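Local coordinates for leucine aminopeptidase (Parabacteroides distasonis, PDB 3TC8), which binds zinc and, as a member of peptidase family M28, probably acts as an aminopeptidase that removes residues from the N-terminus of peptides, at residues A[154-159]-A[177-182]. Numbering follows the deposited sequence.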
ATOM      1  N   ILE A 154       5.612   2.548   5.978  1.00  7.06           N
ATOM      2  CA  ILE A 154       6.292   1.319   5.536  1.00  7.63           C
ATOM      3  C   ILE A 154       5.862   0.941   4.124  1.00  6.83           C
ATOM      4  O   ILE A 154       4.698   0.808   3.835  1.00  7.42           O
ATOM      5  CB  ILE A 154       6.144   0.108   6.477  1.00  8.01           C
ATOM      6  CG1 ILE A 154       6.577   0.509   7.891  1.00  9.02           C
ATOM      7  CG2 ILE A 154       6.955  -1.062   5.903  1.00  9.57           C
ATOM      8  CD1 ILE A 154       6.617  -0.654   8.913  1.00 11.26           C
ATOM      9  N   PHE A 155       6.904   0.794   3.277  1.00  7.31           N
ATOM     10  CA  PHE A 155       6.741   0.222   1.961  1.00  7.34           C
ATOM     11  C   PHE A 155       7.217  -1.245   2.036  1.00  7.26           C
ATOM     12  O   PHE A 155       8.401  -1.510   2.169  1.00  7.95           O
ATOM     13  CB  PHE A 155       7.507   1.009   0.916  1.00  7.82           C
ATOM     14  CG  PHE A 155       7.213   2.504   0.910  1.00  8.04           C
ATOM     15  CD1 PHE A 155       5.948   3.002   1.145  1.00  7.86           C
ATOM     16  CD2 PHE A 155       8.245   3.380   0.644  1.00  8.65           C
ATOM     17  CE1 PHE A 155       5.743   4.381   1.118  1.00  9.00           C
ATOM     18  CE2 PHE A 155       8.019   4.774   0.586  1.00  8.80           C
ATOM     19  CZ  PHE A 155       6.739   5.232   0.835  1.00  9.23           C
ATOM     20  N   PHE A 156       6.246  -2.146   1.968  1.00  7.43           N
ATOM     21  CA  PHE A 156       6.517  -3.587   2.043  1.00  7.51           C
ATOM     22  C   PHE A 156       6.794  -4.148   0.649  1.00  7.16           C
ATOM     23  O   PHE A 156       6.145  -3.817  -0.317  1.00  7.40           O
ATOM     24  CB  PHE A 156       5.333  -4.313   2.679  1.00  8.07           C
ATOM     25  CG  PHE A 156       5.203  -4.076   4.151  1.00  7.95           C
ATOM     26  CD1 PHE A 156       6.117  -4.580   5.032  1.00  8.08           C
ATOM     27  CD2 PHE A 156       4.108  -3.390   4.678  1.00  8.24           C
ATOM     28  CE1 PHE A 156       5.989  -4.399   6.376  1.00  8.87           C
ATOM     29  CE2 PHE A 156       4.001  -3.216   6.055  1.00  8.66           C
ATOM     30  CZ  PHE A 156       4.914  -3.750   6.899  1.00  8.83           C
ATOM     31  N   ASP A 157       7.781  -5.023   0.615  1.00  7.91           N
ATOM     32  CA  ASP A 157       8.201  -5.667  -0.615  1.00  8.11           C
ATOM     33  C   ASP A 157       7.581  -7.020  -0.792  1.00  8.00           C
ATOM     34  O   ASP A 157       6.969  -7.600   0.118  1.00  8.77           O
ATOM     35  CB  ASP A 157       9.744  -5.816  -0.611  1.00  8.59           C
ATOM     36  CG  ASP A 157      10.382  -5.965  -1.964  1.00  8.43           C
ATOM     37  OD1 ASP A 157       9.692  -5.909  -3.009  1.00  8.72           O
ATOM     38  OD2 ASP A 157      11.632  -6.036  -1.967  1.00  9.74           O
ATOM     39  N   ALA A 158       7.660  -7.501  -2.017  1.00  8.86           N
ATOM     40  CA  ALA A 158       7.341  -8.884  -2.346  1.00  8.75           C
ATOM     41  C   ALA A 158       5.916  -9.240  -1.915  1.00  8.80           C
ATOM     42  O   ALA A 158       5.657 -10.381  -1.504  1.00  9.48           O
ATOM     43  CB  ALA A 158       8.371  -9.821  -1.788  1.00 10.48           C
ATOM     44  N   GLU A 159       4.974  -8.326  -2.105  1.00  9.22           N
ATOM     45  CA  GLU A 159       3.596  -8.602  -1.827  1.00  8.78           C
ATOM     46  C   GLU A 159       2.910  -9.376  -2.944  1.00  8.17           C
ATOM     47  O   GLU A 159       1.977 -10.118  -2.671  1.00  9.02           O
ATOM     48  CB  GLU A 159       2.843  -7.291  -1.558  1.00  9.80           C
ATOM     49  CG  GLU A 159       1.346  -7.449  -1.265  1.00 11.89           C
ATOM     50  CD  GLU A 159       0.415  -7.619  -2.440  1.00 15.67           C
ATOM     51  OE1 GLU A 159       0.783  -7.136  -3.539  1.00 15.83           O
ATOM     52  OE2 GLU A 159      -0.688  -8.245  -2.238  1.00 22.78           O
ATOM     53  N   LEU A 177       4.914 -11.375   1.195  1.00  8.35           N
ATOM     54  CA  LEU A 177       6.070 -12.007   1.810  1.00  8.60           C
ATOM     55  C   LEU A 177       6.882 -11.021   2.657  1.00  7.84           C
ATOM     56  O   LEU A 177       7.426 -11.398   3.701  1.00  8.67           O
ATOM     57  CB  LEU A 177       6.963 -12.632   0.729  1.00  9.31           C
ATOM     58  CG  LEU A 177       6.350 -13.755  -0.079  1.00  9.64           C
ATOM     59  CD1 LEU A 177       7.272 -14.148  -1.217  1.00 10.77           C
ATOM     60  CD2 LEU A 177       5.982 -14.972   0.808  1.00 11.52           C
ATOM     61  N   GLY A 178       7.027  -9.776   2.179  1.00  8.18           N
ATOM     62  CA  GLY A 178       7.774  -8.789   2.959  1.00  8.73           C
ATOM     63  C   GLY A 178       7.118  -8.462   4.284  1.00  7.81           C
ATOM     64  O   GLY A 178       7.812  -8.329   5.300  1.00  8.49           O
ATOM     65  N   THR A 179       5.804  -8.349   4.288  1.00  8.26           N
ATOM     66  CA  THR A 179       5.068  -8.091   5.501  1.00  8.48           C
ATOM     67  C   THR A 179       5.181  -9.260   6.457  1.00  8.44           C
ATOM     68  O   THR A 179       5.347  -9.078   7.666  1.00  9.55           O
ATOM     69  CB  THR A 179       3.568  -7.796   5.241  1.00  9.23           C
ATOM     70  OG1 THR A 179       3.503  -6.739   4.285  1.00  9.73           O
ATOM     71  CG2 THR A 179       2.883  -7.349   6.513  1.00 10.17           C
ATOM     72  N   GLN A 180       5.108 -10.487   5.931  1.00  8.19           N
ATOM     73  CA  GLN A 180       5.280 -11.641   6.787  1.00  9.20           C
ATOM     74  C   GLN A 180       6.622 -11.596   7.507  1.00  9.29           C
ATOM     75  O   GLN A 180       6.730 -11.949   8.683  1.00 11.18           O
ATOM     76  CB  GLN A 180       5.103 -12.944   6.005  1.00  9.59           C
ATOM     77  CG  GLN A 180       3.631 -13.207   5.566  1.00  9.81           C
ATOM     78  CD  GLN A 180       3.526 -14.494   4.811  1.00 10.03           C
ATOM     79  OE1 GLN A 180       3.785 -15.563   5.393  1.00 12.37           O
ATOM     80  NE2 GLN A 180       3.239 -14.444   3.536  1.00 10.05           N
ATOM     81  N   PHE A 181       7.704 -11.270   6.777  1.00  9.32           N
ATOM     82  CA  PHE A 181       9.016 -11.212   7.356  1.00  9.22           C
ATOM     83  C   PHE A 181       9.074 -10.135   8.437  1.00  9.09           C
ATOM     84  O   PHE A 181       9.549 -10.384   9.539  1.00 10.53           O
ATOM     85  CB  PHE A 181      10.061 -10.941   6.294  1.00 10.32           C
ATOM     86  CG  PHE A 181      11.456 -10.885   6.890  1.00 11.29           C
ATOM     87  CD1 PHE A 181      12.153 -12.046   7.091  1.00 12.74           C
ATOM     88  CD2 PHE A 181      12.008  -9.683   7.296  1.00 12.45           C
ATOM     89  CE1 PHE A 181      13.388 -12.020   7.709  1.00 14.39           C
ATOM     90  CE2 PHE A 181      13.285  -9.665   7.910  1.00 13.67           C
ATOM     91  CZ  PHE A 181      13.934 -10.833   8.128  1.00 14.25           C
ATOM     92  N   TRP A 182       8.600  -8.929   8.121  1.00  9.09           N
ATOM     93  CA  TRP A 182       8.661  -7.812   9.039  1.00  8.68           C
ATOM     94  C   TRP A 182       7.850  -8.080  10.310  1.00  9.13           C
ATOM     95  O   TRP A 182       8.260  -7.733  11.407  1.00 10.28           O
ATOM     96  CB  TRP A 182       8.138  -6.563   8.327  1.00  9.72           C
ATOM     97  CG  TRP A 182       8.018  -5.369   9.240  1.00  8.71           C
ATOM     98  CD1 TRP A 182       8.988  -4.464   9.586  1.00  9.61           C
ATOM     99  CD2 TRP A 182       6.833  -4.997   9.964  1.00  8.40           C
ATOM    100  NE1 TRP A 182       8.459  -3.562  10.466  1.00 10.12           N
ATOM    101  CE2 TRP A 182       7.141  -3.857  10.724  1.00  9.70           C
ATOM    102  CE3 TRP A 182       5.536  -5.477   9.990  1.00  9.47           C
ATOM    103  CZ2 TRP A 182       6.183  -3.210  11.506  1.00 10.43           C
ATOM    104  CZ3 TRP A 182       4.581  -4.845  10.791  1.00 10.66           C
ATOM    105  CH2 TRP A 182       4.913  -3.731  11.532  1.00 10.71           C
TER
HETATM  106  O   HOH W   1       4.571  -7.946   1.568  1.00  8.87           O
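Phe-156 meets Thr-179 and Trp-182 with different parts of its ring. Thr-179 OG1 lies over one face, 3.2 Å from Phe-156 CG, while Ile-154 CG2 covers the opposite face. The ring's edge is directed at the face of Trp-182 in an offset edge-to-face pair: centroids are 5.3 Å apart, planes at 65°, and Phe-156 CZ approaches Trp-182 CE3 to 3.6 Å. Trp-182 CG, anti to the backbone N (chi1 174°), comes to the edge of the Phe-156 ring; Ile-154 CD1 touches that same indole face, 3.7 Å from Trp-182 CZ2.

Beyond the strand, backbone bonds tie the turn to the first helical residues. Leu-177 N donates to Ala-158 O at 3.0 Å. Asp-157 O receives a weak bond from Gly-178 N (127° at the hydrogen) and a water proton; that water accepts from Thr-179 N at 3.0 Å. Asp-157 O lies 3.2 Å from Gly-178 CA, where a CB would clash with it.

In the second shell, Asp-250 hydrogen-bonds Thr-179 OG1 and His-187 holds Trp-182 NE1. The loop leaving the strand runs through Glu-159, its side chain about 4 Å from the zinc ion, to zinc ligand Asp-160. Helix 177-184 packs on strand 150-156, which lies between strands 79-89 and 96-102, with helix 250-258 touching Thr-179 and Trp-182.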